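Local coordinates for protein endo-beta-1,4-mannanase (Alicyclobacillus acidocaldarius, PDB 4CD6) that hydrolyses beta-1,4-mannosidic bonds within mannan chains, as a family GH113 glycoside hydrolase built on a TIM barrel, at residues G105-E110 and C150-A155; L197-A202 and P226-E231; P235-S240 and G251-D256; E282-L287 and S298-G303. All coordinates share one frame; numbering follows the deposited sequence. Where two conformers were deposited one is given.

Contact 1 (G105-E110 and C150-A155); sequences GEIRFE and CEMTTA. With IFM (5-hydroxymethyl-3,4-dihydroxypiperidine), chain B.
Thr154 donates twice to carbonyls of residues 105-110, tying together the loops that follow strands 89-98 and 145-150 of a (beta/alpha)8, or TIM, barrel. The backbone bond runs from Thr154 N to Gly105 O over 3.2 Å, its donor standing above the carbonyl plane. The side-chain bond is shorter: Thr154 OG1 gives its proton to Ile107 O at 2.6 Å, in the carbonyl plane and on a lone pair. A chi1 of 49° places OG1 between the backbone N and the carbonyl carbon, facing Ile107 O, while the methyl CG2 rests 3.3 Å from Gly105 O. A valine here would probably leave Ile107 O without its hydroxyl donor and the Thr154 N to Gly105 O bond as the one hydrogen bond between the segments.

Close backbone approach explains the glycine. Gly105 CA lies 3.0 Å from Glu151 O, and a beta carbon on it would run into that oxygen.

The apolar part is small. Ile107 CD1 meets Met152 CE at 3.9 Å; the methionine, bent at chi2 and chi3, can fold its flexible end into this place, and Trp123 of helix 120-140 touches both side chains.

The ligand interaction comes from Glu151, the first residue of the inverse gamma turn centred on Met152. Trp103 NE1 bonds to its OE1, and its extended chain carries OE2 to the piperidine N of the inhibitor, which donates to it at 2.6 Å.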
loop_
_atom_site.group_PDB
_atom_site.type_symbol
_atom_site.label_atom_id
_atom_site.label_comp_id
_atom_site.label_asym_id
_atom_site.label_seq_id
_atom_site.Cartn_x
_atom_site.Cartn_y
_atom_site.Cartn_z
ATOM N N GLY A 105 0.348 12.709 -3.970
ATOM C CA GLY A 105 -0.969 13.257 -3.705
ATOM C C GLY A 105 -1.137 14.731 -4.020
ATOM O O GLY A 105 -2.235 15.267 -3.918
ATOM N N GLU A 106 -0.046 15.370 -4.438
ATOM C CA GLU A 106 -0.014 16.784 -4.775
ATOM C C GLU A 106 0.366 17.086 -6.234
ATOM O O GLU A 106 0.679 18.225 -6.570
ATOM C CB GLU A 106 1.012 17.488 -3.874
ATOM C CG GLU A 106 0.483 17.823 -2.514
ATOM C CD GLU A 106 1.573 18.299 -1.575
ATOM O OE1 GLU A 106 2.751 18.212 -1.944
ATOM O OE2 GLU A 106 1.235 18.752 -0.464
ATOM N N ILE A 107 0.321 16.097 -7.107
ATOM C CA ILE A 107 0.623 16.372 -8.496
ATOM C C ILE A 107 -0.485 17.286 -9.049
ATOM O O ILE A 107 -1.631 17.196 -8.623
ATOM C CB ILE A 107 0.846 15.083 -9.318
ATOM C CG1 ILE A 107 -0.423 14.269 -9.477
ATOM C CG2 ILE A 107 1.979 14.255 -8.701
ATOM C CD1 ILE A 107 -0.209 13.013 -10.292
ATOM N N ARG A 108 -0.116 18.160 -9.993
ATOM C CA ARG A 108 -0.966 19.271 -10.428
ATOM C C ARG A 108 -0.624 19.605 -11.875
ATOM O O ARG A 108 0.544 19.623 -12.239
ATOM C CB ARG A 108 -0.709 20.478 -9.515
ATOM N N PHE A 109 -1.654 19.822 -12.693
ATOM C CA PHE A 109 -1.522 20.303 -14.072
ATOM C C PHE A 109 -2.381 21.537 -14.304
ATOM O O PHE A 109 -3.569 21.539 -13.996
ATOM C CB PHE A 109 -1.889 19.185 -15.031
ATOM C CG PHE A 109 -1.030 17.999 -14.836
ATOM C CD1 PHE A 109 0.246 17.980 -15.371
ATOM C CD2 PHE A 109 -1.438 16.963 -14.017
ATOM C CE1 PHE A 109 1.092 16.914 -15.139
ATOM C CE2 PHE A 109 -0.608 15.887 -13.787
ATOM C CZ PHE A 109 0.654 15.863 -14.348
ATOM N N GLU A 110 -1.763 22.579 -14.850
ATOM C CA GLU A 110 -2.467 23.832 -15.173
ATOM C C GLU A 110 -3.529 23.657 -16.265
ATOM O O GLU A 110 -4.386 24.523 -16.424
ATOM C CB GLU A 110 -1.468 24.911 -15.597
ATOM N N CYS A 150 -2.696 4.883 -5.207
ATOM C CA CYS A 150 -2.283 5.093 -3.842
ATOM C C CYS A 150 -2.135 6.573 -3.517
ATOM O O CYS A 150 -1.226 7.244 -4.020
ATOM C CB CYS A 150 -0.947 4.383 -3.617
ATOM S SG CYS A 150 -0.346 4.518 -1.954
ATOM N N GLU A 151 -3.037 7.092 -2.694
ATOM C CA GLU A 151 -2.900 8.447 -2.131
ATOM C C GLU A 151 -2.953 9.571 -3.168
ATOM O O GLU A 151 -2.330 10.626 -2.999
ATOM C CB GLU A 151 -1.613 8.547 -1.298
ATOM C CG GLU A 151 -1.585 7.657 -0.074
ATOM C CD GLU A 151 -0.282 7.654 0.663
ATOM O OE1 GLU A 151 0.546 8.565 0.418
ATOM O OE2 GLU A 151 -0.120 6.749 1.529
ATOM N N MET A 152 -3.697 9.370 -4.241
ATOM C CA MET A 152 -3.691 10.341 -5.344
ATOM C C MET A 152 -4.743 11.417 -5.114
ATOM O O MET A 152 -5.654 11.567 -5.905
ATOM C CB MET A 152 -3.882 9.666 -6.695
ATOM C CG MET A 152 -2.952 8.482 -6.964
ATOM S SD MET A 152 -1.226 8.921 -6.948
ATOM C CE MET A 152 -1.189 9.706 -8.569
ATOM N N THR A 153 -4.599 12.180 -4.030
ATOM C CA THR A 153 -5.636 13.128 -3.638
ATOM C C THR A 153 -6.028 14.143 -4.703
ATOM O O THR A 153 -7.213 14.315 -4.963
ATOM C CB THR A 153 -5.283 13.805 -2.315
ATOM O OG1 THR A 153 -5.221 12.790 -1.332
ATOM C CG2 THR A 153 -6.351 14.811 -1.909
ATOM N N THR A 154 -5.051 14.751 -5.366
ATOM C CA THR A 154 -5.367 15.717 -6.407
ATOM C C THR A 154 -5.943 15.084 -7.642
ATOM O O THR A 154 -6.653 15.755 -8.388
ATOM C CB THR A 154 -4.155 16.570 -6.800
ATOM O OG1 THR A 154 -3.020 15.730 -7.045
ATOM C CG2 THR A 154 -3.844 17.539 -5.676
ATOM N N ALA A 155 -5.643 13.802 -7.868
ATOM C CA ALA A 155 -6.162 13.116 -9.047
ATOM C C ALA A 155 -7.585 12.668 -8.836
ATOM O O ALA A 155 -8.295 12.499 -9.795
ATOM C CB ALA A 155 -5.283 11.945 -9.464
HETATM O O4 IFM B . 6.450 5.621 2.440
HETATM C C4 IFM B . 5.228 6.375 2.334
HETATM C C3 IFM B . 4.575 6.025 1.004
HETATM O O3 IFM B . 5.376 6.590 -0.043
HETATM C C2 IFM B . 3.109 6.471 0.880
HETATM N N IFM B . 2.386 6.366 2.151
HETATM C C1 IFM B . 3.025 6.781 3.409
HETATM C C5 IFM B . 4.340 6.030 3.531
HETATM C C6 IFM B . 5.014 6.227 4.890
HETATM O O6 IFM B . 5.456 7.571 5.129
#

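Contact 2 (L197-A202 and P226-E231); sequences LISSSA and PLFFME. With IFM (5-hydroxymethyl-3,4-dihydroxypiperidine), chain B.
Glu231 and Ser201 lie side by side at the ends of neighbouring parallel strands, with Ser201 OG 3.4 Å from Glu231 CD. The long, extended glutamate projects OE1 to the piperidine N of the inhibitor, which donates to it over 2.7 Å. Around this first shell, Tyr203 OH also bonds to OE1 and Lys93 forms a salt bridge with OE2, so both carboxylate oxygens are held. Ser201 is small enough to pack directly against the acid, and its hydroxyl bonds to Glu151 and Asn180.

The backbone sets the glutamate's position through a beta bulge. Ser200 O receives a nearly straight bond from Glu231 N (175° at the hydrogen) and a weak one from Met230 N; beyond the shift in register, Ala202 N donates to Glu231 O at 2.8 Å. Earlier rungs are regular, as in Phe228 N to Ile198 O at 2.9 Å.

Further out, side chains pack on both faces. Ala202 CB sits over one face of the Phe229 ring, 3.6 Å from its centroid, a CH-pi contact for which a methyl is small enough. Phe228 has Ser199 CB over one face and Leu197 CB at its edge, while Ser199 OG turns to Thr178 and Tyr179 O. Strands 197-201 and 227-229 run at 29° to each other, adjacent staves of a TIM barrel within a beta-alpha-beta unit; a glutamate near the end of the seventh strand is consistent with the nucleophile position of clan GH-A glycosidases.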
loop_
_atom_site.group_PDB
_atom_site.type_symbol
_atom_site.label_atom_id
_atom_site.label_comp_id
_atom_site.label_asym_id
_atom_site.label_seq_id
_atom_site.Cartn_x
_atom_site.Cartn_y
_atom_site.Cartn_z
ATOM N N LEU A 197 -12.905 -3.431 -3.218
ATOM C CA LEU A 197 -12.636 -3.184 -1.808
ATOM C C LEU A 197 -12.195 -1.733 -1.681
ATOM O O LEU A 197 -11.430 -1.235 -2.517
ATOM C CB LEU A 197 -11.501 -4.083 -1.317
ATOM C CG LEU A 197 -11.761 -5.579 -1.316
ATOM C CD1 LEU A 197 -10.466 -6.337 -1.508
ATOM C CD2 LEU A 197 -12.454 -5.956 -0.003
ATOM N N ILE A 198 -12.700 -1.063 -0.667
ATOM C CA ILE A 198 -12.299 0.295 -0.333
ATOM C C ILE A 198 -11.041 0.127 0.522
ATOM O O ILE A 198 -10.999 -0.724 1.412
ATOM C CB ILE A 198 -13.387 1.023 0.488
ATOM C CG1 ILE A 198 -14.666 1.229 -0.331
ATOM C CG2 ILE A 198 -12.876 2.355 0.991
ATOM C CD1 ILE A 198 -15.836 1.759 0.460
ATOM N N SER A 199 -10.001 0.907 0.270
ATOM C CA SER A 199 -8.846 0.853 1.162
ATOM C C SER A 199 -8.213 2.212 1.358
ATOM O O SER A 199 -8.389 3.132 0.540
ATOM C CB SER A 199 -7.789 -0.158 0.734
ATOM O OG SER A 199 -7.138 0.263 -0.441
ATOM N N SER A 200 -7.490 2.323 2.477
ATOM C CA SER A 200 -6.880 3.596 2.813
ATOM C C SER A 200 -5.513 3.446 3.469
ATOM O O SER A 200 -5.129 2.355 3.907
ATOM C CB SER A 200 -7.806 4.439 3.659
ATOM O OG SER A 200 -7.882 3.938 4.977
ATOM N N SER A 201 -4.770 4.565 3.445
ATOM C CA SER A 201 -3.467 4.701 4.111
ATOM C C SER A 201 -3.769 5.303 5.468
ATOM O O SER A 201 -3.811 6.546 5.659
ATOM C CB SER A 201 -2.522 5.579 3.289
ATOM O OG SER A 201 -2.013 4.895 2.162
ATOM N N ALA A 202 -4.055 4.411 6.388
ATOM C CA ALA A 202 -4.711 4.774 7.654
ATOM C C ALA A 202 -3.714 5.202 8.710
ATOM O O ALA A 202 -3.634 4.630 9.813
ATOM C CB ALA A 202 -5.563 3.617 8.140
ATOM N N PRO A 226 -16.725 -3.819 1.516
ATOM C CA PRO A 226 -15.775 -3.914 2.624
ATOM C C PRO A 226 -14.666 -2.884 2.528
ATOM O O PRO A 226 -14.334 -2.407 1.438
ATOM C CB PRO A 226 -15.183 -5.315 2.469
ATOM C CG PRO A 226 -16.110 -6.026 1.567
ATOM C CD PRO A 226 -16.597 -4.975 0.632
ATOM N N LEU A 227 -14.097 -2.590 3.683
ATOM C CA LEU A 227 -13.023 -1.614 3.844
ATOM C C LEU A 227 -11.848 -2.216 4.563
ATOM O O LEU A 227 -12.019 -2.846 5.609
ATOM C CB LEU A 227 -13.532 -0.388 4.602
ATOM C CG LEU A 227 -12.599 0.819 4.716
ATOM C CD1 LEU A 227 -13.362 2.139 4.781
ATOM C CD2 LEU A 227 -11.631 0.718 5.877
ATOM N N PHE A 228 -10.631 -1.969 4.041
ATOM C CA PHE A 228 -9.428 -2.367 4.764
ATOM C C PHE A 228 -8.356 -1.297 4.662
ATOM O O PHE A 228 -8.525 -0.289 3.984
ATOM C CB PHE A 228 -8.921 -3.752 4.378
ATOM C CG PHE A 228 -8.191 -3.824 3.071
ATOM C CD1 PHE A 228 -8.866 -3.840 1.882
ATOM C CD2 PHE A 228 -6.817 -3.947 3.050
ATOM C CE1 PHE A 228 -8.175 -3.932 0.670
ATOM C CE2 PHE A 228 -6.127 -4.049 1.857
ATOM C CZ PHE A 228 -6.801 -4.055 0.667
ATOM N N PHE A 229 -7.255 -1.522 5.353
ATOM C CA PHE A 229 -6.149 -0.552 5.326
ATOM C C PHE A 229 -5.057 -1.092 4.412
ATOM O O PHE A 229 -4.453 -2.110 4.725
ATOM C CB PHE A 229 -5.629 -0.329 6.726
ATOM C CG PHE A 229 -6.672 0.186 7.708
ATOM C CD1 PHE A 229 -7.694 1.039 7.311
ATOM C CD2 PHE A 229 -6.569 -0.147 9.060
ATOM C CE1 PHE A 229 -8.633 1.523 8.230
ATOM C CE2 PHE A 229 -7.477 0.339 9.968
ATOM C CZ PHE A 229 -8.502 1.183 9.557
ATOM N N MET A 230 -4.860 -0.435 3.251
ATOM C CA MET A 230 -3.825 -0.872 2.324
ATOM C C MET A 230 -2.453 -0.395 2.775
ATOM O O MET A 230 -1.461 -0.980 2.377
ATOM C CB MET A 230 -4.076 -0.405 0.888
ATOM C CG MET A 230 -4.643 -1.463 -0.070
ATOM S SD MET A 230 -3.594 -2.923 -0.282
ATOM C CE MET A 230 -2.029 -2.178 -0.570
ATOM N N GLU A 231 -2.404 0.635 3.602
ATOM C CA GLU A 231 -1.174 0.944 4.350
ATOM C C GLU A 231 -1.569 1.311 5.755
ATOM O O GLU A 231 -2.486 2.091 5.977
ATOM C CB GLU A 231 -0.394 2.142 3.784
ATOM C CG GLU A 231 0.016 2.034 2.348
ATOM C CD GLU A 231 0.953 3.154 1.915
ATOM O OE1 GLU A 231 1.525 3.870 2.773
ATOM O OE2 GLU A 231 1.130 3.302 0.693
HETATM O O4 IFM B . 6.450 5.621 2.440
HETATM C C4 IFM B . 5.228 6.375 2.334
HETATM C C3 IFM B . 4.575 6.025 1.004
HETATM O O3 IFM B . 5.376 6.590 -0.043
HETATM C C2 IFM B . 3.109 6.471 0.880
HETATM N N IFM B . 2.386 6.366 2.151
HETATM C C1 IFM B . 3.025 6.781 3.409
HETATM C C5 IFM B . 4.340 6.030 3.531
HETATM C C6 IFM B . 5.014 6.227 4.890
HETATM O O6 IFM B . 5.456 7.571 5.129
#

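Contact 3 (P235-S240 and G251-D256); sequences PSRSGS and GAVCLD
Ser236 O accepts from Cys254 N over 2.9 Å, a bond that is straight at the hydrogen (169°) although the donor stands well above the carbonyl plane. Two residues on, Ser238 N donates to Ala252 O at 2.8 Å, almost in line with the carbonyl. These two bonds flank Arg237 and Val253, which form a single beta bridge; their alpha carbons also contribute C-H...O contacts, from Arg237 CA to Ala252 O and from Val253 CA to Ser236 O.

Gly251 O has a side-chain donor, Arg237 NH1 at 2.9 Å, lying in the carbonyl plane. An extended chain from CG to NE gives the arginine this reach, but it was modelled in two conformers, so the bond is less certain than the backbone pair. Gly251 itself suits close approach, since a beta carbon there would collide with Ser238 O.

Segment 235-240 is also ordered from within. Ser240 N donates to Arg237 O at 3.1 Å, closing a type II turn whose third residue, Gly239, takes the positive phi such turns need. Outward, Ser236 OG bonds with Asp296 O, Ser298 O and Lys304 NZ, joining this loop to the one after strand 275-283. Cys254, its CB 3.4 Å from Ser238 N, is the N-cap residue of helix 255-268. Since main-chain groups carry both firm bonds, the contact depends on backbone shape, and on Gly251 where the chains come close, more than on charged or apolar side chains.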
loop_
_atom_site.group_PDB
_atom_site.type_symbol
_atom_site.label_atom_id
_atom_site.label_comp_id
_atom_site.label_asym_id
_atom_site.label_seq_id
_atom_site.Cartn_x
_atom_site.Cartn_y
_atom_site.Cartn_z
ATOM N N PRO A 235 6.770 4.674 12.206
ATOM C CA PRO A 235 8.194 4.522 12.449
ATOM C C PRO A 235 8.481 4.374 13.917
ATOM O O PRO A 235 7.772 4.951 14.746
ATOM C CB PRO A 235 8.786 5.844 11.973
ATOM C CG PRO A 235 7.761 6.464 11.086
ATOM C CD PRO A 235 6.446 5.983 11.616
ATOM N N SER A 236 9.535 3.633 14.240
ATOM C CA SER A 236 10.004 3.521 15.628
ATOM C C SER A 236 10.937 4.686 15.936
ATOM O O SER A 236 12.142 4.484 16.110
ATOM C CB SER A 236 10.744 2.202 15.840
ATOM O OG SER A 236 11.630 1.953 14.765
ATOM N N ARG A 237 10.373 5.898 15.953
ATOM C CA ARG A 237 11.092 7.117 16.355
ATOM C C ARG A 237 10.268 7.901 17.350
ATOM O O ARG A 237 9.029 7.853 17.340
ATOM C CB ARG A 237 11.421 8.016 15.162
ATOM C CG ARG A 237 12.638 7.541 14.391
ATOM C CD ARG A 237 13.057 8.473 13.259
ATOM N NE ARG A 237 14.010 7.747 12.419
ATOM C CZ ARG A 237 15.262 7.481 12.770
ATOM N NH1 ARG A 237 15.735 7.912 13.928
ATOM N NH2 ARG A 237 16.038 6.793 11.955
ATOM N N SER A 238 10.956 8.618 18.221
ATOM C CA SER A 238 10.336 9.439 19.232
ATOM C C SER A 238 9.292 10.408 18.632
ATOM O O SER A 238 9.572 11.121 17.656
ATOM C CB SER A 238 11.434 10.228 19.959
ATOM O OG SER A 238 10.880 10.912 21.058
ATOM N N GLY A 239 8.089 10.422 19.211
ATOM C CA GLY A 239 7.003 11.325 18.755
ATOM C C GLY A 239 6.252 10.907 17.487
ATOM O O GLY A 239 5.283 11.564 17.096
ATOM N N SER A 240 6.677 9.817 16.848
ATOM C CA SER A 240 6.127 9.409 15.535
ATOM C C SER A 240 4.652 9.008 15.580
ATOM O O SER A 240 3.946 9.144 14.568
ATOM C CB SER A 240 6.940 8.265 14.930
ATOM O OG SER A 240 7.951 8.726 14.045
ATOM N N GLY A 251 13.602 12.648 15.015
ATOM C CA GLY A 251 13.617 12.065 16.371
ATOM C C GLY A 251 14.475 10.805 16.485
ATOM O O GLY A 251 14.748 10.121 15.491
ATOM N N ALA A 252 14.926 10.506 17.702
ATOM C CA ALA A 252 15.762 9.332 17.933
ATOM C C ALA A 252 14.908 8.081 17.862
ATOM O O ALA A 252 13.682 8.149 18.002
ATOM C CB ALA A 252 16.432 9.411 19.293
ATOM N N VAL A 253 15.570 6.941 17.674
ATOM C CA VAL A 253 14.896 5.645 17.691
ATOM C C VAL A 253 14.094 5.523 18.973
ATOM O O VAL A 253 14.560 5.874 20.039
ATOM C CB VAL A 253 15.875 4.458 17.590
ATOM C CG1 VAL A 253 15.158 3.136 17.877
ATOM C CG2 VAL A 253 16.502 4.409 16.205
ATOM N N CYS A 254 12.867 5.050 18.847
ATOM C CA CYS A 254 12.041 4.757 20.015
ATOM C C CYS A 254 11.138 3.568 19.653
ATOM O O CYS A 254 10.098 3.738 19.007
ATOM C CB CYS A 254 11.204 5.978 20.397
ATOM S SG CYS A 254 10.196 5.733 21.876
ATOM N N LEU A 255 11.563 2.368 20.046
ATOM C CA LEU A 255 10.782 1.145 19.752
ATOM C C LEU A 255 9.392 1.165 20.366
ATOM O O LEU A 255 8.441 0.709 19.732
ATOM C CB LEU A 255 11.521 -0.105 20.231
ATOM C CG LEU A 255 12.487 -0.776 19.260
ATOM C CD1 LEU A 255 13.343 0.199 18.480
ATOM C CD2 LEU A 255 13.355 -1.754 20.031
ATOM N N ASP A 256 9.277 1.657 21.605
ATOM C CA ASP A 256 8.006 1.630 22.326
ATOM C C ASP A 256 6.948 2.520 21.695
ATOM O O ASP A 256 5.764 2.239 21.829
ATOM C CB ASP A 256 8.177 2.076 23.786
ATOM C CG ASP A 256 8.969 1.085 24.624
ATOM O OD1 ASP A 256 9.164 -0.077 24.196
ATOM O OD2 ASP A 256 9.402 1.480 25.728
#

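Contact 4 (E282-L287 and S298-G303); sequences EWPWKL and SYCIYG. With IFM (5-hydroxymethyl-3,4-dihydroxypiperidine), chain B; BMA (beta-D-mannopyranose), chain C.
At the active-site rim where strand 275-283 leaves the barrel, Glu282 and Trp283 meet Tyr299, Cys300 and Tyr302 of the next loop. Glu282 OE2 accepts from O2 of the mannose at 2.6 Å, and one water bridges the same oxygen to Tyr299 N. A second water links Glu282 O with Tyr299 O and Ile301 N, filling the polar seam between the backbones. Tyr299 OH, bonded to Pro244 O, lies 2.8 Å from O6 of the piperidine inhibitor.

Away from the sugars the contact is apolar. Cys300 SG lies over one face of Trp283, 4.4 Å from the centroid of the six-membered ring, and touches Pro284 CD at 3.7 Å. With CG anti to the backbone N (chi1 -175°), Tyr302 brings its ring against both Leu287 and Trp283: Leu287 CD2 sits over one face, 3.8 Å from the centroid, and Trp283 CH2 approaches obliquely, 3.6 Å from Tyr302 CD1. A serine in place of Tyr302 would probably open a gap beside Leu287 and leave the indole less firmly held. The cis peptide between Trp281 and Glu282, near the end of the eighth strand, is a recurring feature of clan GH-A TIM barrels.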
loop_
_atom_site.group_PDB
_atom_site.type_symbol
_atom_site.label_atom_id
_atom_site.label_comp_id
_atom_site.label_asym_id
_atom_site.label_seq_id
_atom_site.Cartn_x
_atom_site.Cartn_y
_atom_site.Cartn_z
ATOM N N GLU A 282 6.046 -1.221 6.754
ATOM C CA GLU A 282 6.440 -1.913 5.542
ATOM C C GLU A 282 7.595 -2.836 5.901
ATOM O O GLU A 282 8.087 -2.822 7.042
ATOM C CB GLU A 282 6.886 -0.916 4.446
ATOM C CG GLU A 282 8.111 -0.086 4.873
ATOM C CD GLU A 282 8.669 0.814 3.800
ATOM O OE1 GLU A 282 8.679 0.419 2.625
ATOM O OE2 GLU A 282 9.161 1.901 4.160
ATOM N N TRP A 283 8.062 -3.580 4.907
ATOM C CA TRP A 283 9.148 -4.565 5.068
ATOM C C TRP A 283 10.174 -4.339 3.969
ATOM O O TRP A 283 9.827 -4.309 2.815
ATOM C CB TRP A 283 8.555 -5.964 4.944
ATOM C CG TRP A 283 9.388 -7.117 5.491
ATOM C CD1 TRP A 283 10.349 -7.812 4.834
ATOM C CD2 TRP A 283 9.253 -7.732 6.777
ATOM N NE1 TRP A 283 10.852 -8.818 5.639
ATOM C CE2 TRP A 283 10.202 -8.775 6.845
ATOM C CE3 TRP A 283 8.446 -7.477 7.895
ATOM C CZ2 TRP A 283 10.333 -9.587 7.966
ATOM C CZ3 TRP A 283 8.599 -8.282 9.021
ATOM C CH2 TRP A 283 9.524 -9.332 9.040
ATOM N N PRO A 284 11.465 -4.158 4.319
ATOM C CA PRO A 284 12.466 -3.848 3.296
ATOM C C PRO A 284 12.942 -5.047 2.490
ATOM O O PRO A 284 12.973 -6.143 3.020
ATOM C CB PRO A 284 13.633 -3.323 4.129
ATOM C CG PRO A 284 13.533 -4.093 5.414
ATOM C CD PRO A 284 12.053 -4.345 5.642
ATOM N N TRP A 285 13.347 -4.845 1.234
ATOM C CA TRP A 285 13.964 -5.945 0.472
ATOM C C TRP A 285 15.302 -6.373 1.106
ATOM O O TRP A 285 15.696 -7.538 0.991
ATOM C CB TRP A 285 14.141 -5.610 -1.019
ATOM C CG TRP A 285 15.141 -4.548 -1.311
ATOM C CD1 TRP A 285 14.889 -3.248 -1.587
ATOM C CD2 TRP A 285 16.574 -4.711 -1.376
ATOM N NE1 TRP A 285 16.078 -2.573 -1.805
ATOM C CE2 TRP A 285 17.119 -3.457 -1.695
ATOM C CE3 TRP A 285 17.436 -5.808 -1.218
ATOM C CZ2 TRP A 285 18.507 -3.243 -1.828
ATOM C CZ3 TRP A 285 18.822 -5.591 -1.352
ATOM C CH2 TRP A 285 19.327 -4.324 -1.657
ATOM N N LYS A 286 15.983 -5.444 1.780
ATOM C CA LYS A 286 17.250 -5.736 2.481
ATOM C C LYS A 286 16.978 -5.666 3.971
ATOM O O LYS A 286 16.969 -4.587 4.544
ATOM C CB LYS A 286 18.330 -4.718 2.088
ATOM N N LEU A 287 16.731 -6.813 4.597
ATOM C CA LEU A 287 16.292 -6.862 5.994
ATOM C C LEU A 287 17.471 -6.914 6.934
ATOM O O LEU A 287 18.339 -7.760 6.799
ATOM C CB LEU A 287 15.424 -8.114 6.241
ATOM C CG LEU A 287 14.753 -8.288 7.601
ATOM C CD1 LEU A 287 13.767 -7.157 7.838
ATOM C CD2 LEU A 287 14.030 -9.623 7.667
ATOM N N SER A 298 13.032 2.669 11.300
ATOM C CA SER A 298 12.130 2.517 10.157
ATOM C C SER A 298 10.733 2.059 10.567
ATOM O O SER A 298 10.451 1.820 11.753
ATOM C CB SER A 298 12.705 1.548 9.123
ATOM O OG SER A 298 12.523 0.203 9.522
ATOM N N TYR A 299 9.866 1.978 9.564
ATOM C CA TYR A 299 8.524 1.394 9.711
ATOM C C TYR A 299 8.538 -0.117 9.981
ATOM O O TYR A 299 7.520 -0.693 10.412
ATOM C CB TYR A 299 7.730 1.665 8.426
ATOM C CG TYR A 299 7.193 3.048 8.307
ATOM C CD1 TYR A 299 5.978 3.390 8.867
ATOM C CD2 TYR A 299 7.872 4.026 7.569
ATOM C CE1 TYR A 299 5.463 4.680 8.736
ATOM C CE2 TYR A 299 7.358 5.297 7.427
ATOM C CZ TYR A 299 6.167 5.636 8.020
ATOM O OH TYR A 299 5.685 6.936 7.881
ATOM N N CYS A 300 9.638 -0.790 9.689
ATOM C CA CYS A 300 9.686 -2.236 9.876
ATOM C C CYS A 300 9.474 -2.622 11.353
ATOM O O CYS A 300 10.005 -1.983 12.262
ATOM C CB CYS A 300 10.984 -2.839 9.320
ATOM S SG CYS A 300 10.927 -4.627 9.195
ATOM N N ILE A 301 8.652 -3.644 11.585
ATOM C CA ILE A 301 8.407 -4.115 12.939
ATOM C C ILE A 301 9.364 -5.235 13.362
ATOM O O ILE A 301 9.368 -5.617 14.528
ATOM C CB ILE A 301 6.955 -4.593 13.151
ATOM C CG1 ILE A 301 6.606 -5.801 12.269
ATOM C CG2 ILE A 301 5.982 -3.440 12.927
ATOM C CD1 ILE A 301 5.197 -6.294 12.523
ATOM N N TYR A 302 10.157 -5.761 12.425
ATOM C CA TYR A 302 10.992 -6.964 12.661
ATOM C C TYR A 302 11.980 -6.748 13.793
ATOM O O TYR A 302 12.731 -5.776 13.775
ATOM C CB TYR A 302 11.779 -7.291 11.387
ATOM C CG TYR A 302 12.621 -8.569 11.397
ATOM C CD1 TYR A 302 12.028 -9.822 11.572
ATOM C CD2 TYR A 302 14.006 -8.515 11.177
ATOM C CE1 TYR A 302 12.781 -10.981 11.541
ATOM C CE2 TYR A 302 14.781 -9.672 11.153
ATOM C CZ TYR A 302 14.166 -10.901 11.326
ATOM O OH TYR A 302 14.922 -12.045 11.300
ATOM N N GLY A 303 11.977 -7.652 14.774
ATOM C CA GLY A 303 12.937 -7.594 15.891
ATOM C C GLY A 303 12.527 -6.617 16.971
ATOM O O GLY A 303 13.217 -6.490 17.966
HETATM O O4 IFM B . 6.450 5.621 2.440
HETATM C C4 IFM B . 5.228 6.375 2.334
HETATM C C3 IFM B . 4.575 6.025 1.004
HETATM O O3 IFM B . 5.376 6.590 -0.043
HETATM C C2 IFM B . 3.109 6.471 0.880
HETATM N N IFM B . 2.386 6.366 2.151
HETATM C C1 IFM B . 3.025 6.781 3.409
HETATM C C5 IFM B . 4.340 6.030 3.531
HETATM C C6 IFM B . 5.014 6.227 4.890
HETATM O O6 IFM B . 5.456 7.571 5.129
HETATM C C1 BMA C . 7.782 6.126 2.470
HETATM C C2 BMA C . 8.842 5.212 3.060
HETATM C C3 BMA C . 10.190 5.827 2.696
HETATM C C4 BMA C . 10.278 6.015 1.186
HETATM C C5 BMA C . 9.068 6.759 0.595
HETATM C C6 BMA C . 9.185 6.837 -0.935
HETATM O O2 BMA C . 8.729 3.864 2.547
HETATM O O3 BMA C . 11.271 5.000 3.115
HETATM O O4 BMA C . 11.452 6.769 0.898
HETATM O O5 BMA C . 7.858 6.112 1.037
HETATM O O6 BMA C . 8.039 7.461 -1.539
HETATM O O HOH W 1 10.569 1.944 6.527
HETATM O O HOH W 2 6.555 -3.599 9.520
#

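In the fold
From the N terminus the four contacts follow one another in series; none nests in or crosses another. Contact 1 closes a long excursion through helix 120-140 and strand 145-150, joining the loops after the third and fourth barrel strands. Contact 2 closes one beta-alpha-beta unit, pairing the sixth and seventh strands around helix 209-223. Contacts 3 and 4 each close a short loop, after the seventh and eighth strands. Contacts 1 and 2 meet through Glu151 and Ser201; contacts 3 and 4 meet through Ser236 with Ser298 and Pro235 with Tyr299. Contacts 1, 2 and 4 all converge on the piperidine inhibitor.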